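Local atomic coordinates of lipopolysaccharide heptosyltransferase 2 (Escherichia coli, PDB entry 1PSW), a protein that catalyses transfer of the second heptose from ADP-L-glycero-beta-D-manno-heptose to the heptosyl-Kdo2-lipid A module during synthesis of the lipopolysaccharide core. Residues R22-Q25 / A26-Q30; A189-G192 / P193-W197. All coordinates share one frame; numbering follows the deposited sequence.

Contact 1. Residues R22-Q25 / A26-Q30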
loop_
_atom_site.group_PDB
_atom_site.type_symbol
_atom_site.label_atom_id
_atom_site.label_comp_id
_atom_site.label_asym_id
_atom_site.label_seq_id
_atom_site.Cartn_x
_atom_site.Cartn_y
_atom_site.Cartn_z
ATOM N N ARG A 22 12.256 1.240 8.167
ATOM C CA ARG A 22 12.329 0.570 9.459
ATOM C C ARG A 22 13.674 -0.131 9.596
ATOM O O ARG A 22 14.275 -0.129 10.664
ATOM C CB ARG A 22 11.204 -0.462 9.610
ATOM C CG ARG A 22 9.798 0.107 9.784
ATOM C CD ARG A 22 8.841 -0.986 10.228
ATOM N NE ARG A 22 9.154 -1.440 11.579
ATOM C CZ ARG A 22 8.715 -2.571 12.125
ATOM N NH1 ARG A 22 7.934 -3.393 11.436
ATOM N NH2 ARG A 22 9.044 -2.874 13.376
ATOM N N THR A 23 14.144 -0.737 8.511
ATOM C CA THR A 23 15.417 -1.439 8.548
ATOM C C THR A 23 16.587 -0.464 8.686
ATOM O O THR A 23 17.549 -0.740 9.407
ATOM C CB THR A 23 15.603 -2.317 7.292
ATOM O OG1 THR A 23 14.500 -3.224 7.190
ATOM C CG2 THR A 23 16.893 -3.124 7.381
ATOM N N LEU A 24 16.504 0.681 8.016
ATOM C CA LEU A 24 17.571 1.677 8.088
ATOM C C LEU A 24 17.775 2.191 9.505
ATOM O O LEU A 24 18.903 2.389 9.945
ATOM C CB LEU A 24 17.264 2.857 7.163
ATOM C CG LEU A 24 17.470 2.620 5.666
ATOM C CD1 LEU A 24 16.874 3.774 4.883
ATOM C CD2 LEU A 24 18.946 2.465 5.363
ATOM N N GLN A 25 16.677 2.411 10.215
ATOM C CA GLN A 25 16.752 2.905 11.576
ATOM C C GLN A 25 17.191 1.837 12.566
ATOM O O GLN A 25 17.601 2.145 13.683
ATOM C CB GLN A 25 15.410 3.510 11.968
ATOM C CG GLN A 25 15.092 4.739 11.116
ATOM C CD GLN A 25 14.084 5.669 11.752
ATOM O OE1 GLN A 25 14.099 6.880 11.513
ATOM N NE2 GLN A 25 13.197 5.112 12.566
ATOM N N ALA A 26 17.121 0.578 12.150
ATOM C CA ALA A 26 17.542 -0.514 13.009
ATOM C C ALA A 26 19.019 -0.839 12.767
ATOM O O ALA A 26 19.678 -1.404 13.634
ATOM C CB ALA A 26 16.686 -1.747 12.739
ATOM N N ARG A 27 19.534 -0.488 11.589
ATOM C CA ARG A 27 20.926 -0.782 11.246
ATOM C C ARG A 27 21.861 0.416 11.342
ATOM O O ARG A 27 23.080 0.250 11.352
ATOM C CB ARG A 27 21.011 -1.362 9.828
ATOM C CG ARG A 27 20.083 -2.538 9.565
ATOM C CD ARG A 27 20.340 -3.725 10.484
ATOM N NE ARG A 27 21.702 -4.238 10.388
ATOM C CZ ARG A 27 22.087 -5.414 10.873
ATOM N NH1 ARG A 27 21.214 -6.206 11.490
ATOM N NH2 ARG A 27 23.350 -5.798 10.746
ATOM N N TYR A 28 21.294 1.618 11.409
ATOM C CA TYR A 28 22.093 2.841 11.491
ATOM C C TYR A 28 21.638 3.750 12.615
ATOM O O TYR A 28 20.436 3.959 12.812
ATOM C CB TYR A 28 22.013 3.619 10.174
ATOM C CG TYR A 28 22.517 2.848 8.982
ATOM C CD1 TYR A 28 23.869 2.843 8.648
ATOM C CD2 TYR A 28 21.644 2.091 8.208
ATOM C CE1 TYR A 28 24.337 2.099 7.574
ATOM C CE2 TYR A 28 22.101 1.344 7.136
ATOM C CZ TYR A 28 23.443 1.349 6.824
ATOM O OH TYR A 28 23.891 0.587 5.778
ATOM N N PRO A 29 22.594 4.302 13.371
ATOM C CA PRO A 29 22.301 5.205 14.483
ATOM C C PRO A 29 21.842 6.567 13.962
ATOM O O PRO A 29 22.390 7.089 12.987
ATOM C CB PRO A 29 23.640 5.284 15.215
ATOM C CG PRO A 29 24.628 5.174 14.090
ATOM C CD PRO A 29 24.043 4.044 13.271
ATOM N N GLN A 30 20.830 7.125 14.619
ATOM C CA GLN A 30 20.285 8.428 14.266
ATOM C C GLN A 30 20.059 8.626 12.766
ATOM O O GLN A 30 20.549 9.593 12.163
ATOM C CB GLN A 30 21.193 9.538 14.798
ATOM C CG GLN A 30 21.323 9.581 16.315
ATOM C CD GLN A 30 22.166 8.454 16.881
ATOM O OE1 GLN A 30 21.642 7.448 17.363
ATOM N NE2 GLN A 30 23.482 8.621 16.830
#

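Contact 2. Residues A189-G192 / P193-W197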
loop_
_atom_site.group_PDB
_atom_site.type_symbol
_atom_site.label_atom_id
_atom_site.label_comp_id
_atom_site.label_asym_id
_atom_site.label_seq_id
_atom_site.Cartn_x
_atom_site.Cartn_y
_atom_site.Cartn_z
ATOM N N ALA A 189 -8.572 -1.317 -8.468
ATOM C CA ALA A 189 -7.331 -2.047 -8.693
ATOM C C ALA A 189 -6.497 -1.270 -9.694
ATOM O O ALA A 189 -6.928 -1.028 -10.822
ATOM C CB ALA A 189 -7.624 -3.443 -9.224
ATOM N N GLU A 190 -5.302 -0.878 -9.272
ATOM C CA GLU A 190 -4.418 -0.119 -10.135
ATOM C C GLU A 190 -4.007 -0.891 -11.384
ATOM O O GLU A 190 -3.848 -0.301 -12.452
ATOM C CB GLU A 190 -3.175 0.329 -9.358
ATOM C CG GLU A 190 -3.492 1.272 -8.205
ATOM C CD GLU A 190 -3.447 0.586 -6.849
ATOM O OE1 GLU A 190 -4.009 -0.519 -6.709
ATOM O OE2 GLU A 190 -2.855 1.168 -5.919
ATOM N N PHE A 191 -3.849 -2.206 -11.268
ATOM C CA PHE A 191 -3.442 -2.998 -12.424
ATOM C C PHE A 191 -4.518 -3.302 -13.458
ATOM O O PHE A 191 -4.295 -4.118 -14.351
ATOM C CB PHE A 191 -2.784 -4.303 -11.974
ATOM C CG PHE A 191 -1.330 -4.155 -11.625
ATOM C CD1 PHE A 191 -0.932 -3.317 -10.589
ATOM C CD2 PHE A 191 -0.358 -4.855 -12.333
ATOM C CE1 PHE A 191 0.416 -3.177 -10.260
ATOM C CE2 PHE A 191 0.993 -4.724 -12.015
ATOM C CZ PHE A 191 1.379 -3.884 -10.975
ATOM N N GLY A 192 -5.679 -2.661 -13.344
ATOM C CA GLY A 192 -6.726 -2.876 -14.328
ATOM C C GLY A 192 -7.945 -3.694 -13.938
ATOM O O GLY A 192 -7.933 -4.415 -12.945
ATOM N N PRO A 193 -9.021 -3.609 -14.738
ATOM C CA PRO A 193 -10.285 -4.321 -14.520
ATOM C C PRO A 193 -10.149 -5.823 -14.322
ATOM O O PRO A 193 -10.894 -6.411 -13.547
ATOM C CB PRO A 193 -11.088 -3.991 -15.777
ATOM C CG PRO A 193 -10.605 -2.632 -16.134
ATOM C CD PRO A 193 -9.106 -2.765 -15.941
ATOM N N ALA A 194 -9.202 -6.438 -15.021
ATOM C CA ALA A 194 -8.997 -7.876 -14.926
ATOM C C ALA A 194 -8.746 -8.361 -13.507
ATOM O O ALA A 194 -9.035 -9.507 -13.183
ATOM C CB ALA A 194 -7.841 -8.306 -15.833
ATOM N N LYS A 195 -8.203 -7.502 -12.657
ATOM C CA LYS A 195 -7.927 -7.910 -11.289
ATOM C C LYS A 195 -9.022 -7.518 -10.307
ATOM O O LYS A 195 -8.882 -7.725 -9.104
ATOM C CB LYS A 195 -6.580 -7.338 -10.844
ATOM C CG LYS A 195 -5.441 -7.834 -11.712
ATOM C CD LYS A 195 -4.087 -7.410 -11.195
ATOM C CE LYS A 195 -2.984 -7.946 -12.097
ATOM N NZ LYS A 195 -1.635 -7.662 -11.541
ATOM N N ARG A 196 -10.124 -6.979 -10.813
ATOM C CA ARG A 196 -11.203 -6.566 -9.931
ATOM C C ARG A 196 -12.315 -7.587 -9.753
ATOM O O ARG A 196 -12.783 -8.198 -10.714
ATOM C CB ARG A 196 -11.834 -5.260 -10.422
ATOM C CG ARG A 196 -10.958 -4.037 -10.258
ATOM C CD ARG A 196 -11.771 -2.766 -10.449
ATOM N NE ARG A 196 -11.579 -2.169 -11.758
ATOM C CZ ARG A 196 -12.357 -1.221 -12.273
ATOM N NH1 ARG A 196 -13.396 -0.755 -11.589
ATOM N NH2 ARG A 196 -12.091 -0.738 -13.482
ATOM N N TRP A 197 -12.725 -7.790 -8.508
ATOM C CA TRP A 197 -13.839 -8.689 -8.250
ATOM C C TRP A 197 -14.995 -7.861 -8.811
ATOM O O TRP A 197 -15.018 -6.641 -8.643
ATOM C CB TRP A 197 -14.009 -8.897 -6.755
ATOM C CG TRP A 197 -14.854 -10.062 -6.393
ATOM C CD1 TRP A 197 -14.848 -11.296 -6.968
ATOM C CD2 TRP A 197 -15.765 -10.133 -5.292
ATOM N NE1 TRP A 197 -15.692 -12.147 -6.280
ATOM C CE2 TRP A 197 -16.257 -11.459 -5.244
ATOM C CE3 TRP A 197 -16.186 -9.213 -4.318
ATOM C CZ2 TRP A 197 -17.179 -11.875 -4.284
ATOM C CZ3 TRP A 197 -17.103 -9.633 -3.355
ATOM C CH2 TRP A 197 -17.577 -10.958 -3.341
#

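Contact 1. Residues R22-Q25 / A26-Q30
Tyr28 packs against Leu24 at the C-terminal end of helix 11-27. Tyr28 CB lies 3.4 Å from Leu24 O. Tyr28 CG, anti to the carbonyl carbon (chi1 -60°), directs the ring back along the last turn, where Tyr28 CD2 is 3.3 Å from Leu24 O; that oxygen sits at the ring edge, in its plane. One atom farther out, Tyr28 CE2 meets Leu24 CD2 at 3.8 Å, an apolar contact between side chains that run at a slant to each other. The tip, Tyr28 OH, is hydrogen-bonded to Ala139 O. A leucine here would probably leave the carbonyl of Ala139 without this partner and reduce the apolar cover over Leu24 CD2. Leu24 O also accepts a hydrogen bond from Tyr28 N, at 2.9 Å with an N-H...O angle of 132°. Thr23 O accepts twice: from Arg27 N (3.0 Å), tilted 18° from the carbonyl plane, and from Ala26 N (3.1 Å), well above that plane. Alongside, Thr23 CG2 and Arg27 CG are 3.9 Å apart, the two side chains pointing the same way. Mixed i to i+3 and i to i+4 bonding, with Tyr28 the first residue to leave helical angles, is the pattern of a C-terminal helical turn, here in a beta-alpha-beta unit just before the chain enters strand 32-37.

Contact 2. Residues A189-G192 / P193-W197
Lys195 starts with CG anti to its carbonyl carbon (chi1 -61°) and then runs fully extended, which carries its ammonium group back to Phe191. The two side chains lie side by side and point the same way: Lys195 CD is 3.5 Å from Phe191 CB, and Lys195 NZ comes within 3.2 Å of Phe191 CD2, approaching the ring obliquely. Ala189 CB also rests against Arg196 CG at 3.5 Å. The intervening backbone makes two successive turns. A type I beta turn spans Ala189 to Gly192, with Gly192 N bonded to Ala189 O at 3.3 Å; a short 3-10 segment, 193-195, follows. Lys195 N then donates to Gly192 O at 3.1 Å, with an N-H...O angle of 159° and the nitrogen above the carbonyl plane. Gly192 has a positive phi, and at its backbone angles a side chain would be jammed against the preceding carbonyl oxygen. The Lys195 side chain also touches Pro289 and Ser290. Across this surface turn, then, the backbone hydrogen bond supplies the directional link, while the lysine chain packs along Phe191 and its ammonium end meets the ring obliquely, a van der Waals contact with no defined cation-pi geometry.

In the fold
Contact 1 and contact 2 are separate local arrangements: their centres are 36 Å apart, their nearest atoms about 20 Å, and they lie on opposite sides of the chain's centre. Each follows the first strand of one of the two six-stranded parallel sheets, both with strand order 3-2-1-4-5-6, as expected of a GT-B glycosyltransferase. Residues 22-30 end the helix after strand 2-6, whereas 189-197 lie in the loop between strand 182-186 and helix 199-211. In GT-B enzymes the substrates bind in the cleft between the two domains. Glu190, within 189-192, touches Trp10 of the N-terminal half, consistent with this loop lying beside the cleft.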